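PDB 2C0H: mannan endo-1,4-beta-mannosidase from Mytilus edulis, which hydrolyses the beta-1,4-linked backbone of mannans at internal positions, cutting mannotetraose and longer oligosaccharides but leaving mannobiose and mannotriose intact. Local coordinates for residues W226-D231 and S282-K287. The protein carries 3 engineered substitutions. Residues are numbered along the deposited sequence; the frame is centred on the assembly and turned at random.
Sequences WNMKAD and SNFRLK. With SO4 (sulfate ion), chain B.
M228 lays the end of its side chain over one face of the F284 ring. SD stands 4.0 Å from the ring centroid of F284, displaced toward the rim, while the terminal methyl CE of M228 lies almost on the normal through that centroid (4° off), so a Met-aromatic and a CH-pi contact share one face. CG of M228 reaches the rim on the same side, 3.4 Å from CE1 of F284. This fit depends on the methionine's shape: CG runs anti to the backbone N (chi1 -170°), and bends at chi2 and chi3 fold the thioether back over the ring. On the opposite face sits the amide oxygen OD1 of N283. With an alanine in place of F284, the M228 thioether would lose the ring beneath it, which is likely to open a gap between the two loops. Beside this pair, CD2 of L286 packs 3.6 Å from the carbonyl oxygen O of D231, which is buried here and has no hydrogen-bonding partner. The two loops are also tied just beyond the contact, where T232 OG1 bonds to F284 O. At the start of 226-231, OD1 of N227 accepts from N of K229 (2.9 Å), an Asx turn leading into the short 3-10 segment 228-230. On the outer side, NZ of K287 holds a sulfate, probably from the crystallisation liquor, through O4 (2.9 Å). The contact thus joins the loops that follow strands 221-225 and 260-263, neighbours in the TIM barrel of this family 5 glycoside hydrolase, in the same loop as W226, which begins segment 226-231 and probably binds substrate.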
loop_
_atom_site.group_PDB
_atom_site.type_symbol
_atom_site.label_atom_id
_atom_site.label_comp_id
_atom_site.label_asym_id
_atom_site.label_seq_id
_atom_site.Cartn_x
_atom_site.Cartn_y
_atom_site.Cartn_z
ATOM N N TRP A 226 -8.827 -0.245 3.994
ATOM C CA TRP A 226 -9.777 -1.318 3.665
ATOM C C TRP A 226 -11.056 -0.863 2.976
ATOM O O TRP A 226 -11.659 -1.635 2.225
ATOM C CB TRP A 226 -10.083 -2.153 4.922
ATOM C CG TRP A 226 -11.531 -2.280 5.309
ATOM C CD1 TRP A 226 -12.361 -3.352 5.081
ATOM C CD2 TRP A 226 -12.318 -1.320 6.021
ATOM N NE1 TRP A 226 -13.598 -3.102 5.592
ATOM C CE2 TRP A 226 -13.608 -1.866 6.178
ATOM C CE3 TRP A 226 -12.063 -0.045 6.538
ATOM C CZ2 TRP A 226 -14.633 -1.185 6.826
ATOM C CZ3 TRP A 226 -13.084 0.633 7.179
ATOM C CH2 TRP A 226 -14.360 0.066 7.313
ATOM N N ASN A 227 -11.473 0.375 3.215
ATOM C CA ASN A 227 -12.764 0.878 2.729
ATOM C C ASN A 227 -12.763 2.402 2.749
ATOM O O ASN A 227 -12.170 3.014 3.634
ATOM C CB ASN A 227 -13.915 0.322 3.582
ATOM C CG ASN A 227 -15.300 0.699 3.059
ATOM O OD1 ASN A 227 -15.836 1.747 3.393
ATOM N ND2 ASN A 227 -15.911 -0.201 2.302
ATOM N N MET A 228 -13.437 3.007 1.780
ATOM C CA MET A 228 -13.525 4.460 1.701
ATOM C C MET A 228 -14.107 5.145 2.947
ATOM O O MET A 228 -13.833 6.329 3.168
ATOM C CB MET A 228 -14.348 4.845 0.468
ATOM C CG MET A 228 -14.354 6.302 0.107
ATOM S SD MET A 228 -12.742 7.014 -0.274
ATOM C CE MET A 228 -12.280 6.022 -1.659
ATOM N N LYS A 229 -14.903 4.444 3.754
ATOM C CA LYS A 229 -15.434 5.011 5.006
ATOM C C LYS A 229 -14.375 5.526 5.977
ATOM O O LYS A 229 -14.701 6.331 6.844
ATOM C CB LYS A 229 -16.334 4.002 5.732
ATOM C CG LYS A 229 -17.662 3.813 5.043
ATOM C CD LYS A 229 -18.534 2.809 5.749
ATOM C CE LYS A 229 -19.912 2.756 5.104
ATOM N NZ LYS A 229 -20.783 1.723 5.745
ATOM N N ALA A 230 -13.135 5.077 5.820
ATOM C CA ALA A 230 -12.022 5.530 6.654
ATOM C C ALA A 230 -11.060 6.478 5.908
ATOM O O ALA A 230 -10.009 6.848 6.445
ATOM C CB ALA A 230 -11.279 4.325 7.198
ATOM N N ASP A 231 -11.406 6.863 4.676
ATOM C CA ASP A 231 -10.459 7.556 3.776
ATOM C C ASP A 231 -11.047 8.801 3.085
ATOM O O ASP A 231 -10.475 9.285 2.106
ATOM C CB ASP A 231 -9.899 6.568 2.716
ATOM C CG ASP A 231 -8.445 6.864 2.322
ATOM O OD1 ASP A 231 -8.161 7.951 1.770
ATOM O OD2 ASP A 231 -7.567 5.996 2.535
ATOM N N SER A 282 -13.338 13.007 -7.824
ATOM C CA SER A 282 -13.671 14.334 -7.272
ATOM C C SER A 282 -14.791 14.330 -6.220
ATOM O O SER A 282 -14.905 15.254 -5.410
ATOM C CB SER A 282 -14.009 15.301 -8.401
ATOM O OG SER A 282 -15.113 14.820 -9.151
ATOM N N ASN A 283 -15.625 13.300 -6.210
ATOM C CA ASN A 283 -16.666 13.143 -5.185
ATOM C C ASN A 283 -16.133 13.106 -3.749
ATOM O O ASN A 283 -16.833 13.514 -2.818
ATOM C CB ASN A 283 -17.433 11.839 -5.446
ATOM C CG ASN A 283 -18.481 11.536 -4.390
ATOM O OD1 ASN A 283 -18.308 10.628 -3.564
ATOM N ND2 ASN A 283 -19.583 12.265 -4.420
ATOM N N PHE A 284 -14.899 12.618 -3.587
ATOM C CA PHE A 284 -14.334 12.318 -2.265
ATOM C C PHE A 284 -13.565 13.467 -1.645
ATOM O O PHE A 284 -13.147 13.364 -0.496
ATOM C CB PHE A 284 -13.491 11.041 -2.343
ATOM C CG PHE A 284 -14.283 9.845 -2.750
ATOM C CD1 PHE A 284 -15.210 9.304 -1.882
ATOM C CD2 PHE A 284 -14.121 9.276 -3.997
ATOM C CE1 PHE A 284 -15.970 8.211 -2.243
ATOM C CE2 PHE A 284 -14.873 8.176 -4.369
ATOM C CZ PHE A 284 -15.794 7.642 -3.497
ATOM N N ARG A 285 -13.399 14.549 -2.397
ATOM C CA ARG A 285 -12.831 15.808 -1.887
ATOM C C ARG A 285 -11.425 15.619 -1.303
ATOM O O ARG A 285 -11.089 16.171 -0.233
ATOM C CB ARG A 285 -13.769 16.468 -0.870
ATOM C CG ARG A 285 -15.244 16.580 -1.276
ATOM C CD ARG A 285 -15.451 17.152 -2.666
ATOM N NE ARG A 285 -14.851 18.474 -2.847
ATOM C CZ ARG A 285 -14.758 19.105 -4.017
ATOM N NH1 ARG A 285 -15.224 18.541 -5.130
ATOM N NH2 ARG A 285 -14.191 20.306 -4.080
ATOM N N LEU A 286 -10.608 14.857 -2.020
ATOM C CA LEU A 286 -9.226 14.605 -1.628
ATOM C C LEU A 286 -8.224 15.523 -2.336
ATOM O O LEU A 286 -8.451 15.968 -3.465
ATOM C CB LEU A 286 -8.877 13.151 -1.918
ATOM C CG LEU A 286 -9.766 12.145 -1.190
ATOM C CD1 LEU A 286 -9.517 10.753 -1.713
ATOM C CD2 LEU A 286 -9.549 12.216 0.317
ATOM N N LYS A 287 -7.099 15.766 -1.670
ATOM C CA LYS A 287 -6.067 16.667 -2.169
ATOM C C LYS A 287 -4.744 15.951 -2.518
ATOM O O LYS A 287 -3.697 16.589 -2.715
ATOM C CB LYS A 287 -5.830 17.767 -1.135
ATOM C CG LYS A 287 -7.052 18.590 -0.838
ATOM C CD LYS A 287 -6.737 19.762 0.083
ATOM C CE LYS A 287 -6.407 19.292 1.483
ATOM N NZ LYS A 287 -6.436 20.405 2.491
HETATM S S SO4 B . -5.354 17.740 4.888
HETATM O O1 SO4 B . -4.682 16.556 4.351
HETATM O O2 SO4 B . -5.199 17.762 6.345
HETATM O O3 SO4 B . -6.787 17.743 4.599
HETATM O O4 SO4 B . -4.742 18.949 4.327
#